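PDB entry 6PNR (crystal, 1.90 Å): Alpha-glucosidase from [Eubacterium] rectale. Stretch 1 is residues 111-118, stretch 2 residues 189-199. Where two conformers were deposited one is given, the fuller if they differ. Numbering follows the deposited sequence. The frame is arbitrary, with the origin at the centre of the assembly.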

# COMPACT_ATOMS: atom_id res chain seq x y z
N GLU A 111 -7.74 23.68 -14.74
CA GLU A 111 -6.78 23.64 -15.84
C GLU A 111 -5.35 23.95 -15.40
O GLU A 111 -4.43 23.81 -16.21
CB GLU A 111 -7.20 24.63 -16.93
CG GLU A 111 -8.58 24.37 -17.55
CD GLU A 111 -9.73 24.85 -16.67
OE1 GLU A 111 -9.49 25.61 -15.70
OE2 GLU A 111 -10.89 24.47 -16.95
N GLU A 112 -5.14 24.36 -14.16
CA GLU A 112 -3.82 24.74 -13.69
C GLU A 112 -2.89 23.52 -13.59
O GLU A 112 -3.32 22.41 -13.27
CB GLU A 112 -3.95 25.41 -12.32
CG GLU A 112 -2.64 25.84 -11.67
CD GLU A 112 -2.88 26.53 -10.34
OE1 GLU A 112 -4.06 26.78 -10.01
OE2 GLU A 112 -1.89 26.81 -9.63
N LYS A 113 -1.61 23.75 -13.86
CA LYS A 113 -0.59 22.73 -13.70
C LYS A 113 0.52 23.25 -12.79
O LYS A 113 0.68 24.46 -12.61
CB LYS A 113 -0.04 22.29 -15.07
CG LYS A 113 -1.11 21.58 -15.87
CD LYS A 113 -0.82 21.43 -17.33
CE LYS A 113 -2.02 20.70 -17.95
NZ LYS A 113 -1.89 20.54 -19.42
N CYS A 114 1.28 22.31 -12.21
CA CYS A 114 2.25 22.61 -11.17
C CYS A 114 3.49 21.75 -11.34
O CYS A 114 3.39 20.57 -11.69
CB CYS A 114 1.66 22.38 -9.78
SG CYS A 114 0.29 23.49 -9.36
N TYR A 115 4.65 22.32 -11.06
CA TYR A 115 5.91 21.64 -11.32
C TYR A 115 6.85 21.82 -10.14
O TYR A 115 6.81 22.83 -9.43
CB TYR A 115 6.56 22.17 -12.60
CG TYR A 115 5.62 22.14 -13.79
CD1 TYR A 115 5.57 21.03 -14.62
CD2 TYR A 115 4.79 23.21 -14.08
CE1 TYR A 115 4.73 20.99 -15.71
CE2 TYR A 115 3.93 23.18 -15.16
CZ TYR A 115 3.90 22.07 -15.97
OH TYR A 115 3.06 22.04 -17.05
N GLY A 116 7.69 20.82 -9.92
CA GLY A 116 8.68 20.96 -8.88
C GLY A 116 8.56 19.95 -7.76
O GLY A 116 8.53 18.74 -8.00
N CYS A 117 8.46 20.44 -6.52
CA CYS A 117 8.60 19.62 -5.32
C CYS A 117 9.92 18.87 -5.31
O CYS A 117 10.00 17.73 -4.85
CB CYS A 117 7.41 18.66 -5.15
SG CYS A 117 5.93 19.53 -4.53
N GLY A 118 10.98 19.52 -5.80
CA GLY A 118 12.30 18.92 -5.82
C GLY A 118 12.61 18.22 -7.12
O GLY A 118 12.09 18.59 -8.17
N ASP A 189 3.65 17.21 2.85
CA ASP A 189 2.94 16.45 1.82
C ASP A 189 2.15 17.46 0.99
O ASP A 189 1.15 18.00 1.47
CB ASP A 189 2.03 15.39 2.43
CG ASP A 189 1.41 14.45 1.39
OD1 ASP A 189 1.48 14.74 0.18
OD2 ASP A 189 0.86 13.40 1.79
N PHE A 190 2.59 17.70 -0.25
CA PHE A 190 1.97 18.68 -1.14
C PHE A 190 0.92 17.96 -1.98
O PHE A 190 1.27 17.12 -2.83
CB PHE A 190 3.01 19.37 -2.02
CG PHE A 190 3.81 20.44 -1.31
CD1 PHE A 190 3.99 20.40 0.07
CD2 PHE A 190 4.37 21.50 -2.02
CE1 PHE A 190 4.72 21.38 0.72
CE2 PHE A 190 5.10 22.48 -1.38
CZ PHE A 190 5.27 22.43 -0.01
N ASP A 191 -0.34 18.30 -1.78
CA ASP A 191 -1.47 17.54 -2.30
C ASP A 191 -2.11 18.34 -3.43
O ASP A 191 -2.73 19.38 -3.18
CB ASP A 191 -2.46 17.26 -1.17
CG ASP A 191 -3.72 16.53 -1.62
OD1 ASP A 191 -3.89 16.25 -2.83
OD2 ASP A 191 -4.54 16.22 -0.73
N PHE A 192 -1.97 17.86 -4.67
CA PHE A 192 -2.54 18.53 -5.84
C PHE A 192 -3.69 17.73 -6.45
O PHE A 192 -3.92 17.79 -7.67
CB PHE A 192 -1.48 18.80 -6.90
CG PHE A 192 -0.27 19.53 -6.39
CD1 PHE A 192 -0.23 20.92 -6.37
CD2 PHE A 192 0.85 18.83 -5.94
CE1 PHE A 192 0.89 21.61 -5.90
CE2 PHE A 192 1.97 19.50 -5.47
CZ PHE A 192 2.00 20.90 -5.46
N ARG A 193 -4.42 16.98 -5.63
CA ARG A 193 -5.47 16.10 -6.12
C ARG A 193 -6.81 16.80 -6.32
O ARG A 193 -7.66 16.27 -7.04
CB ARG A 193 -5.64 14.91 -5.17
CG ARG A 193 -4.47 13.92 -5.19
CD ARG A 193 -4.61 12.85 -4.11
NE ARG A 193 -4.38 13.40 -2.78
CZ ARG A 193 -4.25 12.68 -1.68
NH1 ARG A 193 -4.34 11.35 -1.74
NH2 ARG A 193 -4.03 13.28 -0.52
N ASN A 194 -7.01 17.97 -5.73
CA ASN A 194 -8.31 18.65 -5.77
C ASN A 194 -8.33 19.76 -6.82
O ASN A 194 -7.36 20.51 -6.96
CB ASN A 194 -8.64 19.21 -4.39
CG ASN A 194 -8.71 18.12 -3.33
OD1 ASN A 194 -7.74 17.84 -2.62
ND2 ASN A 194 -9.86 17.50 -3.22
N ASP A 195 -9.44 19.85 -7.56
CA ASP A 195 -9.55 20.81 -8.66
C ASP A 195 -9.46 22.26 -8.18
O ASP A 195 -8.93 23.12 -8.89
CB ASP A 195 -10.87 20.64 -9.41
CG ASP A 195 -10.88 19.45 -10.35
OD1 ASP A 195 -9.81 19.00 -10.80
OD2 ASP A 195 -12.00 18.97 -10.65
N SER A 196 -10.04 22.57 -7.03
CA SER A 196 -10.20 23.98 -6.67
C SER A 196 -9.14 24.48 -5.69
O SER A 196 -9.20 25.65 -5.29
CB SER A 196 -11.61 24.24 -6.10
OG SER A 196 -11.82 23.55 -4.88
N PHE A 197 -8.19 23.63 -5.30
CA PHE A 197 -7.17 24.06 -4.36
C PHE A 197 -6.02 23.06 -4.33
O PHE A 197 -6.22 21.86 -4.54
CB PHE A 197 -7.74 24.24 -2.94
CG PHE A 197 -8.34 22.99 -2.34
CD1 PHE A 197 -7.56 22.10 -1.60
CD2 PHE A 197 -9.70 22.72 -2.47
CE1 PHE A 197 -8.11 20.96 -1.04
CE2 PHE A 197 -10.26 21.58 -1.90
CZ PHE A 197 -9.47 20.69 -1.19
N HIS A 198 -4.82 23.58 -4.11
CA HIS A 198 -3.70 22.80 -3.63
C HIS A 198 -3.72 22.85 -2.11
O HIS A 198 -4.15 23.84 -1.52
CB HIS A 198 -2.36 23.34 -4.13
CG HIS A 198 -2.39 23.84 -5.54
ND1 HIS A 198 -2.92 23.12 -6.59
CD2 HIS A 198 -1.94 25.01 -6.08
CE1 HIS A 198 -2.80 23.81 -7.71
NE2 HIS A 198 -2.21 24.96 -7.43
N GLU A 199 -3.26 21.78 -1.47
CA GLU A 199 -3.19 21.77 -0.01
C GLU A 199 -1.81 21.29 0.41
O GLU A 199 -1.38 20.20 0.03
CB GLU A 199 -4.28 20.89 0.61
CG GLU A 199 -4.22 20.85 2.13
CD GLU A 199 -5.47 20.24 2.78
OE1 GLU A 199 -5.52 19.01 2.93
OE2 GLU A 199 -6.40 21.01 3.13

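The contact between the two stretches is small, burying 240 Å² in total, and is made entirely by side chains. Stretch 1 contributes Glu112, Cys114 and Cys117; stretch 2 answers with three rings, those of Phe190, Phe192 and His198. All six residues are buried and direct their CA-to-CB bonds toward the other stretch. The backbones stay well apart, with CA atoms 8.2 Å from each other at Cys114 and Phe192 and 7.9 Å at Cys117 and Phe190, so the side chains fill the space between them.

Two sulfur atoms are the bumps of stretch 1, and each rests in a corner formed by two rings. SG of Cys114 lies 3.5 Å from NE2 of His198 and 4.0 Å from CD1 of Phe192, oblique to both rings. SG of Cys117 occupies the second hollow, 3.6 Å from CD2 of Phe190 and 4.1 Å from CE2 of Phe192. It is oblique to the Phe190 ring but meets Phe192 at the edge, near the ring plane. Phe192 is therefore shared: SG of Cys114 lies 4.0 Å from both CD1 and CE1 of Phe192, whereas SG of Cys117 comes nearest at CE2 of Phe192. Both cysteines adopt the m rotamer, which sets each sulfur in its corner.

Beyond the Cys114 pocket the contact becomes polar. Glu112, extended with chi1 and chi2 both t, reaches the edge of the imidazole, where NE2 of His198 donates a hydrogen bond to OE2 of Glu112 at 2.9 Å. The N-H...O angle of 165° makes this bond nearly straight, and the carboxylate oxygen lies near the plane of the ring. His198 thus serves two neighbours, its edge bonding to Glu112 while Cys114 packs obliquely against it.

Lys113 and Tyr115, which flank Cys114, direct their CA-to-CB bonds away from stretch 2, whereas Glu112, Cys114 and Cys117 point toward it.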